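Local coordinates for protein RNA-directed RNA polymerase (PDB 3ZED) that probably copies the viral RNA genome as an RNA-dependent RNA polymerase, found both free and covalently attached to the genomic RNA, at residues V737-L740 and R741-L745; A746-P749 and A750-V754. All blocks are in the same frame, centred on the assembly; numbering follows the deposited sequence.

Contact 1 (V737-L740 and R741-L745)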
loop_
_atom_site.group_PDB
_atom_site.type_symbol
_atom_site.label_atom_id
_atom_site.label_comp_id
_atom_site.label_asym_id
_atom_site.label_seq_id
_atom_site.Cartn_x
_atom_site.Cartn_y
_atom_site.Cartn_z
ATOM N N VAL B 737 10.020 24.028 -15.963
ATOM C CA VAL B 737 10.360 24.561 -14.635
ATOM C C VAL B 737 10.756 26.067 -14.666
ATOM O O VAL B 737 10.497 26.759 -13.679
ATOM C CB VAL B 737 11.424 23.633 -13.967
ATOM C CG1 VAL B 737 12.309 24.349 -12.968
ATOM C CG2 VAL B 737 10.748 22.435 -13.306
ATOM N N SER B 738 11.300 26.587 -15.792
ATOM C CA SER B 738 11.676 28.009 -15.913
ATOM C C SER B 738 10.447 28.958 -15.840
ATOM O O SER B 738 10.609 30.111 -15.460
ATOM C CB SER B 738 12.446 28.262 -17.206
ATOM O OG SER B 738 11.656 27.919 -18.332
ATOM N N THR B 739 9.231 28.448 -16.142
ATOM C CA THR B 739 7.949 29.179 -16.137
ATOM C C THR B 739 7.212 29.116 -14.787
ATOM O O THR B 739 6.075 29.585 -14.707
ATOM C CB THR B 739 6.997 28.592 -17.219
ATOM O OG1 THR B 739 6.500 27.297 -16.810
ATOM C CG2 THR B 739 7.630 28.509 -18.602
ATOM N N LEU B 740 7.820 28.527 -13.741
ATOM C CA LEU B 740 7.135 28.304 -12.457
ATOM C C LEU B 740 6.688 29.579 -11.753
ATOM O O LEU B 740 5.623 29.561 -11.134
ATOM C CB LEU B 740 7.962 27.439 -11.490
ATOM C CG LEU B 740 7.913 25.928 -11.724
ATOM C CD1 LEU B 740 8.941 25.227 -10.865
ATOM C CD2 LEU B 740 6.505 25.352 -11.493
ATOM N N ARG B 741 7.463 30.673 -11.862
ATOM C CA ARG B 741 7.125 31.951 -11.241
ATOM C C ARG B 741 5.867 32.552 -11.895
ATOM O O ARG B 741 4.996 33.063 -11.189
ATOM C CB ARG B 741 8.319 32.908 -11.340
ATOM C CG ARG B 741 8.201 34.162 -10.489
ATOM C CD ARG B 741 8.447 35.389 -11.320
ATOM N NE ARG B 741 9.873 35.712 -11.434
ATOM C CZ ARG B 741 10.567 35.691 -12.570
ATOM N NH1 ARG B 741 9.981 35.341 -13.709
ATOM N NH2 ARG B 741 11.845 36.039 -12.579
ATOM N N ASP B 742 5.763 32.444 -13.238
ATOM C CA ASP B 742 4.607 32.913 -14.005
ATOM C C ASP B 742 3.369 32.110 -13.616
ATOM O O ASP B 742 2.306 32.699 -13.415
ATOM C CB ASP B 742 4.875 32.819 -15.517
ATOM C CG ASP B 742 5.618 34.010 -16.093
ATOM O OD1 ASP B 742 5.109 35.153 -15.966
ATOM O OD2 ASP B 742 6.679 33.800 -16.712
ATOM N N GLN B 743 3.533 30.775 -13.451
ATOM C CA GLN B 743 2.487 29.841 -13.010
ATOM C C GLN B 743 2.011 30.170 -11.607
ATOM O O GLN B 743 0.811 30.084 -11.344
ATOM C CB GLN B 743 2.984 28.392 -13.036
ATOM C CG GLN B 743 3.338 27.872 -14.435
ATOM C CD GLN B 743 3.762 26.430 -14.366
ATOM O OE1 GLN B 743 3.017 25.573 -13.910
ATOM N NE2 GLN B 743 4.977 26.139 -14.790
ATOM N N ALA B 744 2.953 30.548 -10.707
ATOM C CA ALA B 744 2.651 30.931 -9.315
ATOM C C ALA B 744 1.790 32.186 -9.318
ATOM O O ALA B 744 0.783 32.228 -8.615
ATOM C CB ALA B 744 3.937 31.158 -8.528
ATOM N N LEU B 745 2.124 33.164 -10.194
ATOM C CA LEU B 745 1.343 34.396 -10.357
ATOM C C LEU B 745 -0.064 34.078 -10.881
ATOM O O LEU B 745 -1.018 34.745 -10.495
ATOM C CB LEU B 745 2.052 35.388 -11.299
ATOM C CG LEU B 745 3.239 36.181 -10.727
ATOM C CD1 LEU B 745 3.816 37.148 -11.783
ATOM C CD2 LEU B 745 2.819 37.037 -9.529
#
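The first turn of helix 740-752, entered from the short 3-10 turn 737-739, is held together by Thr739 and Gln743, four residues apart. Gln743 meets Thr739 twice. Gln743 N donates to Thr739 O at 3.1 Å, in the carbonyl plane and fairly straight (N-H...O 161°). Gln743 NE2 donates to Thr739 OG1 at 2.8 Å, a more bent bond whose acceptor lies 24° out of the amide plane. CG of Gln743 stands beside its own backbone N (chi1 -64°), and the chain runs on extended, which carries the amide back to the Thr739 hydroxyl; on the way Gln743 CG passes 3.2 Å from Thr739 O. The Thr739 hydroxyl also hydrogen-bonds to Arg736 O, a second partner that helps fix its rotation. The next i to i+4 backbone bond is Ala744 N to Leu740 O at 2.9 Å. Leu740 CD2 packs 3.7 Å from Gln743 NE2, while the leucine side chain also touches Val287 of helix 283-293 and Thr442 and Asn446 of helix 438-452. Gln743 in turn lies against Leu735 and Arg732. The arrangement is that of a helix N-terminus growing out of a 3-10 turn, with i to i+4 bonds in both backbone and side chains.

Contact 2 (A746-P749 and A750-V754)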
loop_
_atom_site.group_PDB
_atom_site.type_symbol
_atom_site.label_atom_id
_atom_site.label_comp_id
_atom_site.label_asym_id
_atom_site.label_seq_id
_atom_site.Cartn_x
_atom_site.Cartn_y
_atom_site.Cartn_z
ATOM N N ALA B 746 -0.199 33.037 -11.716
ATOM C CA ALA B 746 -1.485 32.629 -12.274
ATOM C C ALA B 746 -2.416 31.990 -11.211
ATOM O O ALA B 746 -3.626 32.224 -11.247
ATOM C CB ALA B 746 -1.264 31.670 -13.427
ATOM N N LEU B 747 -1.854 31.219 -10.260
ATOM C CA LEU B 747 -2.620 30.561 -9.195
ATOM C C LEU B 747 -2.815 31.456 -7.956
ATOM O O LEU B 747 -3.762 31.222 -7.190
ATOM C CB LEU B 747 -1.924 29.248 -8.787
ATOM C CG LEU B 747 -2.648 28.295 -7.804
ATOM C CD1 LEU B 747 -4.048 27.914 -8.292
ATOM C CD2 LEU B 747 -1.826 27.050 -7.569
ATOM N N LYS B 748 -1.936 32.466 -7.753
ATOM C CA LYS B 748 -1.978 33.360 -6.580
ATOM C C LYS B 748 -3.395 33.941 -6.296
ATOM O O LYS B 748 -3.805 33.825 -5.150
ATOM C CB LYS B 748 -0.941 34.492 -6.687
ATOM C CG LYS B 748 -0.596 35.125 -5.348
ATOM C CD LYS B 748 0.217 36.409 -5.538
ATOM C CE LYS B 748 0.546 37.063 -4.220
ATOM N NZ LYS B 748 1.316 38.315 -4.414
ATOM N N PRO B 749 -4.194 34.476 -7.266
ATOM C CA PRO B 749 -5.516 35.017 -6.893
ATOM C C PRO B 749 -6.461 33.968 -6.294
ATOM O O PRO B 749 -7.104 34.247 -5.282
ATOM C CB PRO B 749 -6.058 35.582 -8.218
ATOM C CG PRO B 749 -4.844 35.889 -9.014
ATOM C CD PRO B 749 -3.915 34.746 -8.695
ATOM N N ALA B 750 -6.514 32.763 -6.895
ATOM C CA ALA B 750 -7.356 31.651 -6.450
ATOM C C ALA B 750 -6.897 31.077 -5.131
ATOM O O ALA B 750 -7.746 30.772 -4.309
ATOM C CB ALA B 750 -7.383 30.560 -7.494
ATOM N N SER B 751 -5.577 30.934 -4.910
ATOM C CA SER B 751 -5.075 30.338 -3.667
ATOM C C SER B 751 -5.158 31.336 -2.486
ATOM O O SER B 751 -5.231 30.897 -1.339
ATOM C CB SER B 751 -3.665 29.772 -3.841
ATOM O OG SER B 751 -2.645 30.753 -3.852
ATOM N N SER B 752 -5.186 32.659 -2.780
ATOM C CA SER B 752 -5.342 33.734 -1.790
ATOM C C SER B 752 -6.816 34.087 -1.580
ATOM O O SER B 752 -7.126 34.838 -0.651
ATOM C CB SER B 752 -4.596 34.996 -2.232
ATOM O OG SER B 752 -3.200 34.893 -2.008
ATOM N N SER B 753 -7.714 33.578 -2.468
ATOM C CA SER B 753 -9.161 33.848 -2.506
ATOM C C SER B 753 -9.453 35.380 -2.556
ATOM O O SER B 753 -10.365 35.863 -1.871
ATOM C CB SER B 753 -9.881 33.186 -1.332
ATOM O OG SER B 753 -10.177 31.828 -1.606
ATOM N N VAL B 754 -8.683 36.131 -3.384
ATOM C CA VAL B 754 -8.847 37.599 -3.525
ATOM C C VAL B 754 -10.224 37.924 -4.128
ATOM O O VAL B 754 -10.855 37.038 -4.714
ATOM C CB VAL B 754 -7.713 38.302 -4.337
ATOM C CG1 VAL B 754 -6.335 38.068 -3.723
ATOM C CG2 VAL B 754 -7.744 37.913 -5.816
#
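Leu747 O meets Ser751 N at 2.9 Å in the last full turns of helix 740-752, a nearly linear bond lying close to the C=O axis. The Leu747 side chain makes a loose apolar contact here, Leu747 CD1 to Ala750 CB at 4.3 Å, and otherwise packs on Pro434, Tyr436 and Ala441. Lys748 O accepts from Ser752 N at 3.0 Å, with the donor tilted 20° from the carbonyl plane; Ser752 CB lies 3.2 Å from the same oxygen. A further neighbour of Lys748 O is Ser751 OG at 3.5 Å, turned back toward the preceding turn because it is set between its own backbone N and carbonyl carbon (chi1 77°). At Pro749 the ring nitrogen carries no hydrogen for a bond to the turn before, and the helix kinks. The carbonyl of Pro749 takes part in the ending instead: Val754 N donates to Pro749 O at 3.1 Å, in the carbonyl plane. Ser753, with positive phi (54°), is the C-prime residue of this Schellman motif, and its N makes a weak bond to Ala750 O. The reversal brings Val754 back to the proline, Val754 CG2 resting 3.7 Å from Pro749 CB, so an apolar touch accompanies the motif. Around this helix end, Pro749 and Ala750 face helix 757-771 through Leu764, Trp757 and Thr761, Ala750 also reaches Val725 of helix 724-732, and Ser751 lies on helix 438-452 at Pro438.

Contacts 1 and 2 follow one another along helix 740-752 in the C-terminal region, their centres about 14 Å apart: 737-745 leads into it and forms its first turn, 746-754 holds its last turns and the exit from it. Both are partly buried, but contact 2 has more exposed residues, chiefly at the turn that leaves the helix. Their chemistry differs accordingly. The start adds a side-chain amide-to-hydroxyl bond to the helical backbone bonds, whereas the end is closed by backbone bonds and an apolar touch across the chain reversal, just after a proline that interrupts the backbone bonding. Helices 438-452 and 724-732 flank both; helix 283-293 joins at the start and helix 757-771 at the end.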